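Glutamate racemase (Bacillus anthracis, PDB 2DWU) belongs to the Asp/Glu/hydantoin racemase family, enzymes with an alpha/beta fold, and here carries its strands in two parallel sheets. Local coordinates at residues K113-V118 against K178-T183; P149-V154 against Q167-A172. All blocks are in the same frame, centred on the assembly; numbering follows the deposited sequence. Where two conformers were deposited one is given.

Contact 1 of 2, residues K113-V118 against K178-T183; sequences KGKIGV and KEDIDT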
ATOM      1  N   LYS B 113      -9.661   8.883  12.812  0.50 12.19           N
ATOM      2  CA  LYS B 113     -10.968   9.549  12.983  0.50 11.23           C
ATOM      3  C   LYS B 113     -11.928   9.456  11.801  0.50 11.91           C
ATOM      4  O   LYS B 113     -13.118   9.781  11.927  0.50 12.50           O
ATOM      5  CB  LYS B 113     -10.755  11.040  13.291  0.50 10.85           C
ATOM      6  CG  LYS B 113      -9.774  11.326  14.426  0.50  9.81           C
ATOM      7  CD  LYS B 113      -9.655  12.804  14.734  0.50 10.30           C
ATOM      8  CE  LYS B 113     -10.880  13.319  15.474  0.50  9.35           C
ATOM      9  NZ  LYS B 113     -10.669  14.730  15.940  0.50  8.45           N
ATOM     10  N   GLY B 114     -11.406   9.042  10.650  1.00 10.38           N
ATOM     11  CA  GLY B 114     -12.208   8.975   9.449  1.00 10.81           C
ATOM     12  C   GLY B 114     -12.512  10.355   8.889  1.00  9.04           C
ATOM     13  O   GLY B 114     -13.543  10.538   8.289  1.00 10.31           O
ATOM     14  N   LYS B 115     -11.602  11.301   9.082  1.00  9.08           N
ATOM     15  CA  LYS B 115     -11.779  12.680   8.615  1.00  8.54           C
ATOM     16  C   LYS B 115     -10.533  12.999   7.818  1.00  9.08           C
ATOM     17  O   LYS B 115      -9.456  13.150   8.385  1.00  9.51           O
ATOM     18  CB  LYS B 115     -11.919  13.608   9.826  1.00 10.18           C
ATOM     19  CG  LYS B 115     -13.270  13.393  10.558  1.00 12.11           C
ATOM     20  CD  LYS B 115     -13.410  14.267  11.803  1.00 13.50           C
ATOM     21  CE  LYS B 115     -14.922  14.429  12.195  1.00 15.59           C
ATOM     22  NZ  LYS B 115     -15.526  13.311  12.936  1.00 18.72           N
ATOM     23  N   ILE B 116     -10.727  13.152   6.516  1.00  7.30           N
ATOM     24  CA  ILE B 116      -9.621  13.319   5.583  1.00  8.60           C
ATOM     25  C   ILE B 116      -9.661  14.596   4.770  1.00  8.04           C
ATOM     26  O   ILE B 116     -10.704  14.974   4.264  1.00 10.35           O
ATOM     27  CB  ILE B 116      -9.665  12.115   4.636  1.00  9.11           C
ATOM     28  CG1 ILE B 116      -9.487  10.817   5.453  1.00 11.03           C
ATOM     29  CG2 ILE B 116      -8.553  12.210   3.584  1.00  9.24           C
ATOM     30  CD1 ILE B 116      -9.920   9.570   4.708  1.00 14.70           C
ATOM     31  N   GLY B 117      -8.528  15.295   4.685  1.00  8.25           N
ATOM     32  CA  GLY B 117      -8.494  16.475   3.843  1.00  7.24           C
ATOM     33  C   GLY B 117      -7.751  16.121   2.550  1.00  8.12           C
ATOM     34  O   GLY B 117      -6.984  15.164   2.507  1.00  7.66           O
ATOM     35  N   VAL B 118      -8.011  16.856   1.480  0.50  7.22           N
ATOM     36  CA  VAL B 118      -7.233  16.655   0.251  0.50  6.80           C
ATOM     37  C   VAL B 118      -7.158  17.980  -0.470  0.50  6.94           C
ATOM     38  O   VAL B 118      -8.139  18.725  -0.540  0.50  6.86           O
ATOM     39  CB  VAL B 118      -7.798  15.576  -0.694  0.50  5.08           C
ATOM     40  CG1 VAL B 118      -9.222  15.926  -1.129  0.50  5.08           C
ATOM     41  CG2 VAL B 118      -6.869  15.449  -1.916  0.50  5.72           C
ATOM     42  N   LYS B 178      -9.212  25.064   9.708  1.00 15.80           N
ATOM     43  CA  LYS B 178     -10.488  25.257  10.407  1.00 16.79           C
ATOM     44  C   LYS B 178     -11.274  23.970  10.495  1.00 16.29           C
ATOM     45  O   LYS B 178     -12.278  23.891  11.213  1.00 16.02           O
ATOM     46  CB  LYS B 178     -11.364  26.269   9.666  1.00 17.83           C
ATOM     47  CG  LYS B 178     -10.783  27.669   9.615  1.00 19.85           C
ATOM     48  CD  LYS B 178     -11.677  28.559   8.794  1.00 21.44           C
ATOM     49  CE  LYS B 178     -11.083  29.958   8.702  1.00 23.80           C
ATOM     50  NZ  LYS B 178     -11.874  30.808   7.772  1.00 25.56           N
ATOM     51  N   GLU B 179     -10.837  22.964   9.745  1.00 13.87           N
ATOM     52  CA  GLU B 179     -11.557  21.699   9.720  1.00 14.88           C
ATOM     53  C   GLU B 179     -10.903  20.640  10.589  1.00 13.27           C
ATOM     54  O   GLU B 179      -9.707  20.668  10.855  1.00 13.57           O
ATOM     55  CB  GLU B 179     -11.636  21.198   8.279  1.00 16.64           C
ATOM     56  CG  GLU B 179     -12.293  22.190   7.315  1.00 20.72           C
ATOM     57  CD  GLU B 179     -13.783  22.366   7.542  1.00 23.89           C
ATOM     58  OE1 GLU B 179     -14.381  23.248   6.878  1.00 26.03           O
ATOM     59  OE2 GLU B 179     -14.361  21.628   8.376  1.00 25.43           O
ATOM     60  N   ASP B 180     -11.724  19.701  11.038  1.00 12.60           N
ATOM     61  CA  ASP B 180     -11.254  18.610  11.847  1.00 10.68           C
ATOM     62  C   ASP B 180     -10.839  17.464  10.911  1.00 11.29           C
ATOM     63  O   ASP B 180     -11.691  16.775  10.334  1.00 11.52           O
ATOM     64  CB  ASP B 180     -12.397  18.167  12.768  1.00 11.51           C
ATOM     65  CG  ASP B 180     -12.024  17.026  13.688  1.00 14.01           C
ATOM     66  OD1 ASP B 180     -10.846  16.598  13.727  1.00 14.53           O
ATOM     67  OD2 ASP B 180     -12.941  16.551  14.409  1.00 12.07           O
ATOM     68  N   ILE B 181      -9.532  17.331  10.694  1.00  9.62           N
ATOM     69  CA  ILE B 181      -9.001  16.220   9.885  1.00 11.06           C
ATOM     70  C   ILE B 181      -7.783  15.650  10.594  1.00  9.85           C
ATOM     71  O   ILE B 181      -7.159  16.336  11.402  1.00 13.03           O
ATOM     72  CB  ILE B 181      -8.532  16.679   8.466  1.00 10.34           C
ATOM     73  CG1 ILE B 181      -7.411  17.726   8.578  1.00 11.61           C
ATOM     74  CG2 ILE B 181      -9.694  17.199   7.671  1.00 13.32           C
ATOM     75  CD1 ILE B 181      -6.750  17.984   7.206  1.00 11.84           C
ATOM     76  N   ASP B 182      -7.443  14.391  10.332  1.00  9.05           N
ATOM     77  CA  ASP B 182      -6.228  13.843  10.912  1.00  7.93           C
ATOM     78  C   ASP B 182      -5.331  13.277   9.808  1.00  8.78           C
ATOM     79  O   ASP B 182      -4.285  12.710  10.088  1.00 10.06           O
ATOM     80  CB  ASP B 182      -6.526  12.764  11.984  1.00 11.35           C
ATOM     81  CG  ASP B 182      -7.141  11.483  11.418  1.00 11.37           C
ATOM     82  OD1 ASP B 182      -7.387  11.380  10.196  1.00 11.59           O
ATOM     83  OD2 ASP B 182      -7.379  10.564  12.245  1.00 11.81           O
ATOM     84  N   THR B 183      -5.749  13.473   8.559  1.00  9.51           N
ATOM     85  CA  THR B 183      -5.022  12.964   7.393  1.00  9.49           C
ATOM     86  C   THR B 183      -5.172  13.974   6.248  1.00  8.79           C
ATOM     87  O   THR B 183      -6.238  14.549   6.084  1.00  9.17           O
ATOM     88  CB  THR B 183      -5.656  11.603   6.976  1.00  9.97           C
ATOM     89  OG1 THR B 183      -5.578  10.687   8.083  1.00 11.79           O
ATOM     90  CG2 THR B 183      -4.932  11.005   5.751  1.00 10.94           C
TER
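The carboxylate of D182 is approached on both faces. From one side comes K113: its backbone N donates to D182 OD2 over 2.9 Å, on the syn side but 32° out of the carboxylate plane. K113 CG lies over the same face. From the other side, T183 OG1 donates to D182 OD1 well above the plane. T111 OG1 and K112 N also bond to this carboxylate, so it ties down the turn before strand 115-120. With D182 CG between its own backbone N and carbonyl carbon (chi1 68°), that atom comes to 3.9 Å from K113 N.

The D180 carboxylate has a different setting. The aliphatic part of K115 covers one face, with CD 3.6 Å from D180 CG. At the edge, K113 NZ forms a salt bridge to D180 OD1 of 2.9 Å, using the syn lone pair; its bond to OD2 is weak. K113 was deposited in two conformers, so this bridge may be only partly occupied.

Backbone bonds also join the segments. D182 N donates to K115 O over 3.1 Å. G117 N donates to T183 O over 2.8 Å. I181 CG2 rests 3.7 Å from G117 N, beside a residue with no side chain. I116 and T183 point the same way, side by side, and both reach A107 of helix 100-110. Strands 115-120 and 183-187 are neighbours in a parallel sheet, and the contact lies where they start.

The chemistry changes along the contact. D182 is gripped by several donors, including backbone N-H groups, which would probably favour its ionised form. The K113-D180 bridge belongs to the more exposed end and is likely to be the more mobile part.

Contact 2 of 2, residues P149-V154 against Q167-A172; sequences PTLATV and QQVKQA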
ATOM      1  N   PRO B 149      -4.822  26.553  -5.991  0.50 12.42           N
ATOM      2  CA  PRO B 149      -4.308  26.963  -7.298  0.50 12.61           C
ATOM      3  C   PRO B 149      -2.916  27.595  -7.400  0.50 13.50           C
ATOM      4  O   PRO B 149      -2.279  27.505  -8.450  0.50 14.96           O
ATOM      5  CB  PRO B 149      -5.408  27.886  -7.814  0.50 12.77           C
ATOM      6  CG  PRO B 149      -5.902  28.544  -6.555  0.50 10.92           C
ATOM      7  CD  PRO B 149      -5.990  27.369  -5.608  0.50 11.83           C
ATOM      8  N   THR B 150      -2.426  28.217  -6.336  0.50 13.41           N
ATOM      9  CA  THR B 150      -1.125  28.886  -6.422  0.50 14.08           C
ATOM     10  C   THR B 150       0.066  28.020  -6.071  0.50 13.04           C
ATOM     11  O   THR B 150       1.213  28.392  -6.322  0.50 12.61           O
ATOM     12  CB  THR B 150      -1.081  30.106  -5.495  0.50 13.79           C
ATOM     13  OG1 THR B 150      -2.309  30.824  -5.604  0.50 16.21           O
ATOM     14  CG2 THR B 150       0.068  31.027  -5.867  0.50 14.79           C
ATOM     15  N   LEU B 151      -0.191  26.847  -5.512  1.00 12.71           N
ATOM     16  CA  LEU B 151       0.906  26.021  -5.082  1.00 11.26           C
ATOM     17  C   LEU B 151       1.821  25.385  -6.097  1.00 10.73           C
ATOM     18  O   LEU B 151       3.034  25.398  -5.905  1.00 11.23           O
ATOM     19  CB  LEU B 151       0.424  24.983  -4.051  1.00 12.41           C
ATOM     20  CG  LEU B 151      -0.198  25.619  -2.785  1.00 13.23           C
ATOM     21  CD1 LEU B 151      -0.461  24.503  -1.789  1.00 11.26           C
ATOM     22  CD2 LEU B 151       0.727  26.677  -2.156  1.00 12.69           C
ATOM     23  N   ALA B 152       1.277  24.831  -7.172  1.00 11.60           N
ATOM     24  CA  ALA B 152       2.162  24.212  -8.161  1.00 11.38           C
ATOM     25  C   ALA B 152       3.084  25.257  -8.809  1.00 13.56           C
ATOM     26  O   ALA B 152       4.290  25.011  -8.998  1.00 11.93           O
ATOM     27  CB  ALA B 152       1.332  23.466  -9.234  1.00 13.92           C
ATOM     28  N   THR B 153       2.539  26.440  -9.106  1.00 13.45           N
ATOM     29  CA  THR B 153       3.366  27.490  -9.715  1.00 15.27           C
ATOM     30  C   THR B 153       4.431  27.933  -8.723  1.00 13.96           C
ATOM     31  O   THR B 153       5.586  28.187  -9.101  1.00 16.18           O
ATOM     32  CB  THR B 153       2.512  28.702 -10.144  1.00 18.28           C
ATOM     33  OG1 THR B 153       1.448  28.250 -10.986  1.00 24.41           O
ATOM     34  CG2 THR B 153       3.353  29.694 -10.932  1.00 20.77           C
ATOM     35  N   VAL B 154       4.065  27.998  -7.448  1.00 12.70           N
ATOM     36  CA  VAL B 154       5.017  28.369  -6.413  1.00 11.98           C
ATOM     37  C   VAL B 154       6.175  27.376  -6.413  1.00 12.35           C
ATOM     38  O   VAL B 154       7.339  27.762  -6.355  1.00 13.67           O
ATOM     39  CB  VAL B 154       4.341  28.410  -4.999  1.00 13.26           C
ATOM     40  CG1 VAL B 154       5.387  28.342  -3.885  1.00 15.46           C
ATOM     41  CG2 VAL B 154       3.546  29.702  -4.871  1.00 16.34           C
ATOM     42  N   GLN B 167       4.069  32.083   3.064  1.00 15.68           N
ATOM     43  CA  GLN B 167       2.839  32.845   3.004  1.00 17.53           C
ATOM     44  C   GLN B 167       1.803  32.196   2.110  1.00 15.67           C
ATOM     45  O   GLN B 167       0.606  32.188   2.435  1.00 15.95           O
ATOM     46  CB  GLN B 167       3.104  34.270   2.503  1.00 21.33           C
ATOM     47  CG  GLN B 167       2.073  35.253   3.026  1.00 26.74           C
ATOM     48  CD  GLN B 167       2.171  35.433   4.547  1.00 31.17           C
ATOM     49  OE1 GLN B 167       3.206  35.867   5.061  1.00 35.17           O
ATOM     50  NE2 GLN B 167       1.105  35.098   5.268  1.00 30.11           N
ATOM     51  N   GLN B 168       2.261  31.649   0.984  1.00 15.61           N
ATOM     52  CA  GLN B 168       1.345  31.015   0.042  1.00 13.57           C
ATOM     53  C   GLN B 168       0.789  29.715   0.606  1.00 12.20           C
ATOM     54  O   GLN B 168      -0.380  29.411   0.394  1.00 12.84           O
ATOM     55  CB  GLN B 168       2.027  30.773  -1.316  1.00 14.89           C
ATOM     56  CG  GLN B 168       2.242  32.077  -2.123  1.00 17.47           C
ATOM     57  CD  GLN B 168       0.999  32.939  -2.197  1.00 20.27           C
ATOM     58  OE1 GLN B 168      -0.043  32.495  -2.667  1.00 22.41           O
ATOM     59  NE2 GLN B 168       1.098  34.175  -1.730  1.00 21.42           N
ATOM     60  N   VAL B 169       1.619  28.965   1.323  1.00 12.01           N
ATOM     61  CA  VAL B 169       1.151  27.721   1.933  1.00 12.37           C
ATOM     62  C   VAL B 169       0.157  28.068   3.057  1.00 13.32           C
ATOM     63  O   VAL B 169      -0.882  27.401   3.214  1.00 13.45           O
ATOM     64  CB  VAL B 169       2.330  26.881   2.473  1.00 12.99           C
ATOM     65  CG1 VAL B 169       1.808  25.717   3.354  1.00 12.29           C
ATOM     66  CG2 VAL B 169       3.129  26.308   1.285  1.00 12.47           C
ATOM     67  N   LYS B 170       0.455  29.130   3.818  1.00 13.91           N
ATOM     68  CA  LYS B 170      -0.445  29.553   4.895  1.00 15.59           C
ATOM     69  C   LYS B 170      -1.824  29.911   4.339  1.00 15.56           C
ATOM     70  O   LYS B 170      -2.872  29.478   4.858  1.00 15.74           O
ATOM     71  CB  LYS B 170       0.145  30.760   5.654  1.00 17.25           C
ATOM     72  CG  LYS B 170      -0.774  31.283   6.760  1.00 21.37           C
ATOM     73  CD  LYS B 170      -0.107  32.360   7.598  1.00 24.74           C
ATOM     74  CE  LYS B 170       1.126  31.806   8.295  1.00 26.75           C
ATOM     75  NZ  LYS B 170       0.792  30.738   9.300  1.00 28.87           N
ATOM     76  N   GLN B 171      -1.829  30.692   3.265  1.00 13.93           N
ATOM     77  CA  GLN B 171      -3.061  31.119   2.639  1.00 15.17           C
ATOM     78  C   GLN B 171      -3.837  29.961   2.028  1.00 14.69           C
ATOM     79  O   GLN B 171      -5.067  29.894   2.122  1.00 15.16           O
ATOM     80  CB  GLN B 171      -2.764  32.150   1.548  1.00 18.14           C
ATOM     81  CG  GLN B 171      -2.383  33.516   2.071  1.00 23.23           C
ATOM     82  CD  GLN B 171      -2.126  34.507   0.952  1.00 24.55           C
ATOM     83  OE1 GLN B 171      -2.508  34.277  -0.204  1.00 26.63           O
ATOM     84  NE2 GLN B 171      -1.490  35.622   1.288  1.00 26.09           N
ATOM     85  N   ALA B 172      -3.120  29.040   1.398  1.00 13.50           N
ATOM     86  CA  ALA B 172      -3.776  27.911   0.757  1.00 12.94           C
ATOM     87  C   ALA B 172      -4.423  26.966   1.762  1.00 13.69           C
ATOM     88  O   ALA B 172      -5.499  26.439   1.498  1.00 14.20           O
ATOM     89  CB  ALA B 172      -2.764  27.122  -0.102  1.00 13.19           C
TER
HETATM   90  O   HOH W   1      -2.614  32.822  -3.873  1.00 23.06           O
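Q168 reaches T150 through its first two torsions. CG stands beside the backbone N (chi1 -73°), and a bend at chi2 (-48°) folds CD back from an extended course. Q168 OE1 then lies 3.5 Å from T150 CG2. The two side chains are also linked by a water. It donates to Q168 OE1 over 2.9 Å and bonds to T150 OG1 over 2.7 Å. T150 was deposited in two conformers, so this bridge describes one of them.

The rest of the contact is apolar. V154 CG2 packs on the aliphatic part of Q168, 3.9 Å from CG. L151 puts its forked end against the other helix. Its CD1 lies 3.9 Å from A172 CB, and its CD2 is 4.2 Å from V169 CG2.

These are consecutive helices, 151-157 and 162-177. Together they form the link between parallel strands 142-147 and 183-187, a beta-alpha-beta crossover with two helices in the connection. Strand 115-120 lies between those two strands in the sheet.

L151 CD2 also approaches Q168 O at 3.9 Å, but that carbonyl is already used within its helix, by A172 N. Beyond the pair, L151 touches Y191, next to the pocket residue H190, and L194. V169 continues the packing onto Y197 and I198 of helix 195-202.

In the fold
Contact 1 and contact 2 belong to the same alpha/beta unit, built on the four-stranded parallel sheet 142-147, 115-120, 183-187, 207-210. Their centres are 20 Å apart and their nearest atoms about 8 Å, so they do not touch. Along the chain the order is 113-118, 149-154, 167-172, 178-183; contact 2 therefore falls between the two halves of contact 1. Helix 162-177 connects them: it carries one side of contact 2 and leads into the loop that supplies one side of contact 1. Contact 1 thus lies at the start of the sheet's two middle strands, while contact 2 packs the connecting helices, with the L151 side chain about 9 Å from the bound D-glutamic acid.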